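Long-range contact in conserved uncharacterized protein (predicted phosphoesterase COG0622) (Streptococcus pneumoniae, PDB 3CK2), which is a predicted metal-dependent phosphoesterase of the calcineurin-like superfamily that binds a pair of manganese ions and probably hydrolyses phosphate esters: residues 35-47 / 53-67. Numbering follows the deposited sequence.
Sequences AVFHNGDSELRPD and GIRVVKGNMDFYAGY. With MN (manganese (II) ion), chain B.
Asp-62 and Asp-41 illustrate how two carboxylates can order a metal-binding loop by gripping backbone N-H groups of the facing segment. The Asp-62 carboxylate faces the 40-43 loop with both oxygens: OD2 takes the N-H of Asp-41 at 2.9 Å from above the carboxylate plane and that of Gly-59 from the same face, while OD1 receives Glu-43 N at 2.9 Å, nearly along its C-O axis. A water also donates to each oxygen, and bonds at both ends hold the carboxylate against rotation. Asp-41 OD1 accepts a bond from the backbone N of selenomethionine Met-61 at 2.8 Å on its syn side, tilted from the carboxylate plane, leaving OD2 to hold manganese at 2.2 Å. This oxygen also binds the second manganese, whose ligand Asn-60 precedes Met-61 in the 59-62 type I turn.

Arg-45 CG lies over one face of Tyr-64, 3.7 Å from the ring centroid, its guanidinium plane turned 89° to the ring. Pro-46 CG makes the equivalent CH-pi contact with Tyr-67, whose OH donates to Leu-44 O at 2.8 Å from above the carbonyl plane.

Behind the metal loops, strands 35-38 and 54-56 run parallel. On one face, Phe-37 and Arg-55 both have CG anti to the carbonyl carbon (chi1 -60° and -56°), which lays them side by side, CD1 against CB; on the other, His-38 CB packs on the CG2 atoms of Ile-54 and Val-56. Metal ligands on loops at C-terminal strand ends, with one aspartate bridging two metals, are the hallmark of the calcineurin-like phosphoesterase fold.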
ATOM      1  N   ALA A  35      -4.216 -10.268   2.188  1.00 21.54           N
ATOM      2  CA  ALA A  35      -2.814  -9.873   2.115  1.00 21.01           C
ATOM      3  C   ALA A  35      -2.623  -8.586   2.883  1.00 21.41           C
ATOM      4  O   ALA A  35      -3.552  -7.791   3.016  1.00 20.78           O
ATOM      5  CB  ALA A  35      -2.364  -9.698   0.643  1.00 20.42           C
ATOM      6  N   VAL A  36      -1.397  -8.409   3.406  1.00 22.18           N
ATOM      7  CA  VAL A  36      -0.976  -7.212   4.086  1.00 22.23           C
ATOM      8  C   VAL A  36       0.262  -6.699   3.384  1.00 22.67           C
ATOM      9  O   VAL A  36       1.212  -7.449   3.204  1.00 23.58           O
ATOM     10  CB  VAL A  36      -0.733  -7.448   5.611  1.00 23.14           C
ATOM     11  CG1 VAL A  36      -0.264  -6.137   6.308  1.00 19.19           C
ATOM     12  CG2 VAL A  36      -2.003  -7.978   6.272  1.00 22.66           C
ATOM     13  N   PHE A  37       0.256  -5.410   3.010  1.00 22.57           N
ATOM     14  CA  PHE A  37       1.375  -4.786   2.257  1.00 22.41           C
ATOM     15  C   PHE A  37       2.043  -3.620   2.976  1.00 22.02           C
ATOM     16  O   PHE A  37       1.375  -2.792   3.591  1.00 22.63           O
ATOM     17  CB  PHE A  37       0.879  -4.246   0.905  1.00 22.07           C
ATOM     18  CG  PHE A  37       0.297  -5.283   0.040  1.00 22.05           C
ATOM     19  CD1 PHE A  37       1.085  -5.936  -0.880  1.00 20.68           C
ATOM     20  CD2 PHE A  37      -1.042  -5.632   0.158  1.00 21.41           C
ATOM     21  CE1 PHE A  37       0.567  -6.908  -1.686  1.00 21.64           C
ATOM     22  CE2 PHE A  37      -1.568  -6.630  -0.645  1.00 24.08           C
ATOM     23  CZ  PHE A  37      -0.747  -7.271  -1.574  1.00 22.76           C
ATOM     24  N   HIS A  38       3.351  -3.503   2.818  1.00 21.60           N
ATOM     25  CA  HIS A  38       4.080  -2.345   3.334  1.00 21.33           C
ATOM     26  C   HIS A  38       4.891  -1.822   2.170  1.00 21.36           C
ATOM     27  O   HIS A  38       5.616  -2.571   1.571  1.00 22.38           O
ATOM     28  CB  HIS A  38       4.951  -2.738   4.524  1.00 21.07           C
ATOM     29  CG  HIS A  38       5.558  -1.586   5.244  1.00 19.92           C
ATOM     30  ND1 HIS A  38       6.377  -0.666   4.626  1.00 19.72           N
ATOM     31  CD2 HIS A  38       5.506  -1.230   6.546  1.00 20.88           C
ATOM     32  CE1 HIS A  38       6.765   0.229   5.514  1.00 22.71           C
ATOM     33  NE2 HIS A  38       6.234  -0.078   6.687  1.00 20.52           N
ATOM     34  N   ASN A  39       4.741  -0.547   1.824  1.00 21.36           N
ATOM     35  CA  ASN A  39       5.311  -0.013   0.587  1.00 21.19           C
ATOM     36  C   ASN A  39       6.671   0.685   0.774  1.00 21.32           C
ATOM     37  O   ASN A  39       7.140   1.420  -0.098  1.00 20.41           O
ATOM     38  CB  ASN A  39       4.298   0.918  -0.090  1.00 21.21           C
ATOM     39  CG  ASN A  39       2.975   0.233  -0.404  1.00 20.99           C
ATOM     40  OD1 ASN A  39       2.912  -1.001  -0.488  1.00 22.40           O
ATOM     41  ND2 ASN A  39       1.902   1.044  -0.598  1.00 17.29           N
ATOM     42  N   GLY A  40       7.279   0.441   1.934  1.00 22.01           N
ATOM     43  CA  GLY A  40       8.656   0.797   2.203  1.00 21.63           C
ATOM     44  C   GLY A  40       8.879   1.984   3.117  1.00 21.87           C
ATOM     45  O   GLY A  40       7.952   2.629   3.625  1.00 22.05           O
ATOM     46  N   ASP A  41      10.161   2.278   3.284  1.00 22.59           N
ATOM     47  CA  ASP A  41      10.670   3.250   4.255  1.00 21.98           C
ATOM     48  C   ASP A  41      10.243   2.856   5.663  1.00 22.00           C
ATOM     49  O   ASP A  41       9.726   3.665   6.416  1.00 23.46           O
ATOM     50  CB  ASP A  41      10.197   4.642   3.889  1.00 21.71           C
ATOM     51  CG  ASP A  41      11.144   5.378   3.011  1.00 19.48           C
ATOM     52  OD1 ASP A  41      12.117   4.790   2.536  1.00 15.09           O
ATOM     53  OD2 ASP A  41      10.882   6.595   2.814  1.00 20.59           O
ATOM     54  N   SER A  42      10.437   1.590   6.003  1.00 21.83           N
ATOM     55  CA  SER A  42      10.195   1.105   7.369  1.00 21.71           C
ATOM     56  C   SER A  42      11.370   1.391   8.291  1.00 21.71           C
ATOM     57  O   SER A  42      11.193   1.599   9.505  1.00 21.24           O
ATOM     58  CB  SER A  42       9.878  -0.405   7.374  1.00 21.85           C
ATOM     59  OG  SER A  42      10.914  -1.171   6.846  1.00 20.67           O
ATOM     60  N   GLU A  43      12.568   1.371   7.701  1.00 21.65           N
ATOM     61  CA  GLU A  43      13.847   1.515   8.409  1.00 21.99           C
ATOM     62  C   GLU A  43      14.149   0.318   9.324  1.00 22.03           C
ATOM     63  O   GLU A  43      14.993   0.404  10.200  1.00 21.72           O
ATOM     64  CB  GLU A  43      13.933   2.837   9.151  1.00 21.26           C
ATOM     65  CG  GLU A  43      13.748   4.077   8.254  1.00 21.85           C
ATOM     66  CD  GLU A  43      13.871   5.366   9.072  1.00 24.01           C
ATOM     67  OE1 GLU A  43      14.430   5.301  10.183  1.00 28.27           O
ATOM     68  OE2 GLU A  43      13.383   6.435   8.644  1.00 29.17           O
ATOM     69  N   LEU A  44      13.471  -0.804   9.047  1.00 22.54           N
ATOM     70  CA  LEU A  44      13.640  -2.072   9.735  1.00 22.37           C
ATOM     71  C   LEU A  44      14.495  -2.995   8.874  1.00 22.27           C
ATOM     72  O   LEU A  44      14.678  -2.759   7.676  1.00 21.63           O
ATOM     73  CB  LEU A  44      12.264  -2.730  10.031  1.00 21.99           C
ATOM     74  CG  LEU A  44      11.211  -1.916  10.791  1.00 22.95           C
ATOM     75  CD1 LEU A  44       9.940  -2.759  11.060  1.00 23.95           C
ATOM     76  CD2 LEU A  44      11.762  -1.279  12.092  1.00 21.31           C
ATOM     77  N   ARG A  45      15.015  -4.033   9.518  1.00 23.58           N
ATOM     78  CA  ARG A  45      15.704  -5.126   8.847  1.00 25.01           C
ATOM     79  C   ARG A  45      14.754  -6.035   8.076  1.00 25.25           C
ATOM     80  O   ARG A  45      13.649  -6.307   8.553  1.00 24.35           O
ATOM     81  CB  ARG A  45      16.460  -5.935   9.865  1.00 25.60           C
ATOM     82  CG  ARG A  45      17.652  -5.187  10.364  1.00 27.67           C
ATOM     83  CD  ARG A  45      18.096  -5.665  11.707  1.00 30.43           C
ATOM     84  NE  ARG A  45      18.638  -7.011  11.653  1.00 32.65           N
ATOM     85  CZ  ARG A  45      19.816  -7.327  11.130  1.00 32.39           C
ATOM     86  NH1 ARG A  45      20.586  -6.406  10.558  1.00 33.64           N
ATOM     87  NH2 ARG A  45      20.208  -8.583  11.169  1.00 33.32           N
ATOM     88  N   PRO A  46      15.141  -6.414   6.834  1.00 26.10           N
ATOM     89  CA  PRO A  46      14.364  -7.352   5.992  1.00 26.05           C
ATOM     90  C   PRO A  46      14.162  -8.727   6.612  1.00 25.22           C
ATOM     91  O   PRO A  46      13.188  -9.371   6.323  1.00 25.07           O
ATOM     92  CB  PRO A  46      15.193  -7.479   4.701  1.00 26.34           C
ATOM     93  CG  PRO A  46      16.100  -6.315   4.692  1.00 27.55           C
ATOM     94  CD  PRO A  46      16.304  -5.862   6.117  1.00 26.61           C
ATOM     95  N   ASP A  47      15.067  -9.136   7.479  1.00 25.11           N
ATOM     96  CA  ASP A  47      14.912 -10.384   8.217  1.00 25.67           C
ATOM     97  C   ASP A  47      14.127 -10.234   9.519  1.00 25.23           C
ATOM     98  O   ASP A  47      14.003 -11.192  10.249  1.00 25.14           O
ATOM     99  CB  ASP A  47      16.280 -11.033   8.492  1.00 25.90           C
ATOM    100  CG  ASP A  47      17.156 -10.206   9.413  1.00 28.39           C
ATOM    101  OD1 ASP A  47      16.694  -9.188  10.001  1.00 30.54           O
ATOM    102  OD2 ASP A  47      18.323 -10.601   9.570  1.00 31.42           O
ATOM    103  N   GLY A  53       3.999 -12.706   6.993  1.00 22.88           N
ATOM    104  CA  GLY A  53       2.639 -12.427   6.536  1.00 23.02           C
ATOM    105  C   GLY A  53       2.478 -11.147   5.700  1.00 23.19           C
ATOM    106  O   GLY A  53       1.390 -10.908   5.142  1.00 23.11           O
ATOM    107  N   ILE A  54       3.553 -10.348   5.584  1.00 22.55           N
ATOM    108  CA  ILE A  54       3.491  -9.031   4.945  1.00 22.46           C
ATOM    109  C   ILE A  54       4.301  -8.988   3.651  1.00 22.78           C
ATOM    110  O   ILE A  54       5.407  -9.504   3.619  1.00 23.36           O
ATOM    111  CB  ILE A  54       4.010  -7.897   5.894  1.00 22.24           C
ATOM    112  CG1 ILE A  54       3.187  -7.849   7.191  1.00 20.38           C
ATOM    113  CG2 ILE A  54       3.987  -6.539   5.169  1.00 21.02           C
ATOM    114  CD1 ILE A  54       3.721  -6.847   8.188  1.00 21.29           C
ATOM    115  N   ARG A  55       3.753  -8.357   2.601  1.00 22.56           N
ATOM    116  CA  ARG A  55       4.508  -8.114   1.369  1.00 22.37           C
ATOM    117  C   ARG A  55       5.143  -6.743   1.408  1.00 21.94           C
ATOM    118  O   ARG A  55       4.432  -5.745   1.406  1.00 22.28           O
ATOM    119  CB  ARG A  55       3.617  -8.222   0.128  1.00 22.49           C
ATOM    120  CG  ARG A  55       2.884  -9.532  -0.011  1.00 24.11           C
ATOM    121  CD  ARG A  55       3.824 -10.605  -0.495  1.00 27.10           C
ATOM    122  NE  ARG A  55       3.929 -10.653  -1.952  1.00 28.37           N
ATOM    123  CZ  ARG A  55       4.804 -11.400  -2.619  1.00 27.13           C
ATOM    124  NH1 ARG A  55       5.689 -12.149  -1.978  1.00 27.13           N
ATOM    125  NH2 ARG A  55       4.799 -11.383  -3.943  1.00 27.85           N
ATOM    126  N   VAL A  56       6.475  -6.687   1.414  1.00 21.09           N
ATOM    127  CA  VAL A  56       7.211  -5.404   1.649  1.00 20.86           C
ATOM    128  C   VAL A  56       8.235  -5.108   0.551  1.00 20.33           C
ATOM    129  O   VAL A  56       8.932  -5.990   0.052  1.00 19.72           O
ATOM    130  CB  VAL A  56       7.862  -5.364   3.104  1.00 20.60           C
ATOM    131  CG1 VAL A  56       8.789  -6.556   3.344  1.00 18.46           C
ATOM    132  CG2 VAL A  56       8.557  -4.009   3.412  1.00 19.98           C
ATOM    133  N   VAL A  57       8.288  -3.849   0.154  1.00 21.33           N
ATOM    134  CA  VAL A  57       9.246  -3.388  -0.895  1.00 20.88           C
ATOM    135  C   VAL A  57      10.240  -2.360  -0.300  1.00 21.73           C
ATOM    136  O   VAL A  57      10.059  -1.864   0.824  1.00 22.14           O
ATOM    137  CB  VAL A  57       8.518  -2.840  -2.163  1.00 20.27           C
ATOM    138  CG1 VAL A  57       7.873  -4.005  -2.901  1.00 16.07           C
ATOM    139  CG2 VAL A  57       7.509  -1.732  -1.772  1.00 18.17           C
ATOM    140  N   LYS A  58      11.304  -2.089  -1.052  1.00 21.82           N
ATOM    141  CA  LYS A  58      12.340  -1.194  -0.597  1.00 21.28           C
ATOM    142  C   LYS A  58      12.019   0.289  -0.822  1.00 20.75           C
ATOM    143  O   LYS A  58      11.720   0.693  -1.940  1.00 19.44           O
ATOM    144  CB  LYS A  58      13.649  -1.501  -1.306  1.00 21.04           C
ATOM    145  CG  LYS A  58      14.886  -0.771  -0.700  1.00 21.62           C
ATOM    146  CD  LYS A  58      16.014  -0.690  -1.775  1.00 21.86           C
ATOM    147  CE  LYS A  58      17.304   0.004  -1.248  1.00 23.12           C
ATOM    148  NZ  LYS A  58      17.093   1.385  -0.819  1.00 23.01           N
ATOM    149  N   GLY A  59      12.165   1.079   0.247  1.00 19.88           N
ATOM    150  CA  GLY A  59      12.134   2.526   0.158  1.00 19.80           C
ATOM    151  C   GLY A  59      13.526   3.127   0.036  1.00 19.40           C
ATOM    152  O   GLY A  59      14.540   2.460   0.297  1.00 19.31           O
ATOM    153  N   ASN A  60      13.602   4.395  -0.351  1.00 19.17           N
ATOM    154  CA  ASN A  60      14.922   5.051  -0.401  1.00 18.76           C
ATOM    155  C   ASN A  60      15.629   5.188   0.969  1.00 18.07           C
ATOM    156  O   ASN A  60      16.853   5.327   1.013  1.00 18.90           O
ATOM    157  CB  ASN A  60      14.850   6.401  -1.104  1.00 19.28           C
ATOM    158  CG  ASN A  60      13.938   7.397  -0.405  1.00 19.26           C
ATOM    159  OD1 ASN A  60      12.774   7.099  -0.173  1.00 22.27           O
ATOM    160  ND2 ASN A  60      14.451   8.610  -0.127  1.00 15.35           N
HETATM  161  N   MSE A  61      14.858   5.143   2.058  1.00 17.43           N
HETATM  162  CA  MSE A  61      15.370   5.261   3.428  1.00 17.62           C
HETATM  163  C   MSE A  61      15.533   3.881   4.082  1.00 16.99           C
HETATM  164  O   MSE A  61      15.733   3.793   5.279  1.00 17.68           O
HETATM  165  CB  MSE A  61      14.449   6.154   4.313  1.00 17.31           C
HETATM  166  CG  MSE A  61      14.377   7.610   3.894  1.00 18.15           C
HETATM  167 SE   MSE A  61      16.130   8.453   3.710  0.70 19.25          SE
HETATM  168  CE  MSE A  61      15.676  10.275   3.256  1.00 17.62           C
ATOM    169  N   ASP A  62      15.459   2.828   3.273  1.00 17.17           N
ATOM    170  CA  ASP A  62      15.786   1.468   3.659  1.00 17.17           C
ATOM    171  C   ASP A  62      17.173   1.159   3.118  1.00 16.53           C
ATOM    172  O   ASP A  62      17.366   1.122   1.896  1.00 18.05           O
ATOM    173  CB  ASP A  62      14.763   0.460   3.077  1.00 16.91           C
ATOM    174  CG  ASP A  62      13.401   0.560   3.733  1.00 16.96           C
ATOM    175  OD1 ASP A  62      13.370   0.812   4.941  1.00 15.51           O
ATOM    176  OD2 ASP A  62      12.369   0.354   3.058  1.00 15.57           O
ATOM    177  N   PHE A  63      18.140   0.969   4.008  1.00 15.80           N
ATOM    178  CA  PHE A  63      19.538   0.897   3.596  1.00 15.89           C
ATOM    179  C   PHE A  63      20.086  -0.523   3.560  1.00 16.19           C
ATOM    180  O   PHE A  63      21.009  -0.787   2.817  1.00 17.14           O
ATOM    181  CB  PHE A  63      20.403   1.822   4.444  1.00 16.00           C
ATOM    182  CG  PHE A  63      20.018   3.274   4.306  1.00 15.75           C
ATOM    183  CD1 PHE A  63      20.096   3.911   3.078  1.00 17.16           C
ATOM    184  CD2 PHE A  63      19.558   3.997   5.381  1.00 15.85           C
ATOM    185  CE1 PHE A  63      19.734   5.253   2.942  1.00 16.80           C
ATOM    186  CE2 PHE A  63      19.201   5.353   5.235  1.00 15.35           C
ATOM    187  CZ  PHE A  63      19.279   5.960   4.028  1.00 14.50           C
ATOM    188  N   TYR A  64      19.460  -1.422   4.321  1.00 16.38           N
ATOM    189  CA  TYR A  64      19.792  -2.821   4.340  1.00 16.52           C
ATOM    190  C   TYR A  64      19.421  -3.480   3.018  1.00 16.31           C
ATOM    191  O   TYR A  64      18.311  -3.231   2.423  1.00 16.94           O
ATOM    192  CB  TYR A  64      19.042  -3.587   5.445  1.00 16.89           C
ATOM    193  CG  TYR A  64      19.012  -2.994   6.829  1.00 16.63           C
ATOM    194  CD1 TYR A  64      20.078  -3.132   7.686  1.00 16.96           C
ATOM    195  CD2 TYR A  64      17.861  -2.383   7.309  1.00 17.39           C
ATOM    196  CE1 TYR A  64      20.041  -2.629   8.966  1.00 17.16           C
ATOM    197  CE2 TYR A  64      17.806  -1.875   8.603  1.00 17.36           C
ATOM    198  CZ  TYR A  64      18.901  -2.001   9.422  1.00 18.10           C
ATOM    199  OH  TYR A  64      18.849  -1.500  10.710  1.00 18.83           O
ATOM    200  N   ALA A  65      20.335  -4.351   2.591  1.00 15.22           N
ATOM    201  CA  ALA A  65      20.113  -5.261   1.471  1.00 14.76           C
ATOM    202  C   ALA A  65      18.980  -6.236   1.819  1.00 14.53           C
ATOM    203  O   ALA A  65      18.809  -6.646   2.987  1.00 14.94           O
ATOM    204  CB  ALA A  65      21.423  -6.027   1.137  1.00 13.52           C
ATOM    205  N   GLY A  66      18.199  -6.601   0.805  1.00 14.24           N
ATOM    206  CA  GLY A  66      17.240  -7.684   0.923  1.00 14.32           C
ATOM    207  C   GLY A  66      15.783  -7.348   0.683  1.00 14.72           C
ATOM    208  O   GLY A  66      14.939  -8.240   0.741  1.00 14.48           O
ATOM    209  N   TYR A  67      15.462  -6.077   0.462  1.00 14.99           N
ATOM    210  CA  TYR A  67      14.113  -5.725   0.078  1.00 15.40           C
ATOM    211  C   TYR A  67      14.060  -5.663  -1.438  1.00 15.77           C
ATOM    212  O   TYR A  67      14.975  -5.105  -2.059  1.00 16.29           O
ATOM    213  CB  TYR A  67      13.672  -4.374   0.659  1.00 14.92           C
ATOM    214  CG  TYR A  67      13.413  -4.341   2.145  1.00 14.18           C
ATOM    215  CD1 TYR A  67      12.356  -5.036   2.709  1.00 15.10           C
ATOM    216  CD2 TYR A  67      14.196  -3.525   2.986  1.00 15.92           C
ATOM    217  CE1 TYR A  67      12.102  -4.974   4.095  1.00 15.21           C
ATOM    218  CE2 TYR A  67      13.956  -3.438   4.349  1.00 15.69           C
ATOM    219  CZ  TYR A  67      12.903  -4.166   4.908  1.00 15.11           C
ATOM    220  OH  TYR A  67      12.669  -4.057   6.251  1.00 11.86           O
TER
HETATM  221 MN    MN B 201       9.369   8.034   3.561  0.80 18.33          MN
HETATM  222  O   HOH W   1       0.484 -10.463   2.405  1.00 39.38           O
HETATM  223  O   HOH W   2      10.774  -1.364   4.205  1.00 20.93           O
HETATM  224  O   HOH W   3      17.482   0.877  10.848  1.00 41.15           O
HETATM  225  O   HOH W   4      15.378  -0.462   6.298  1.00 27.37           O
HETATM  226  O   HOH W   5      10.933   9.543   3.944  1.00 18.54           O
HETATM  227  O   HOH W   6       9.526   8.974   1.578  1.00 20.43           O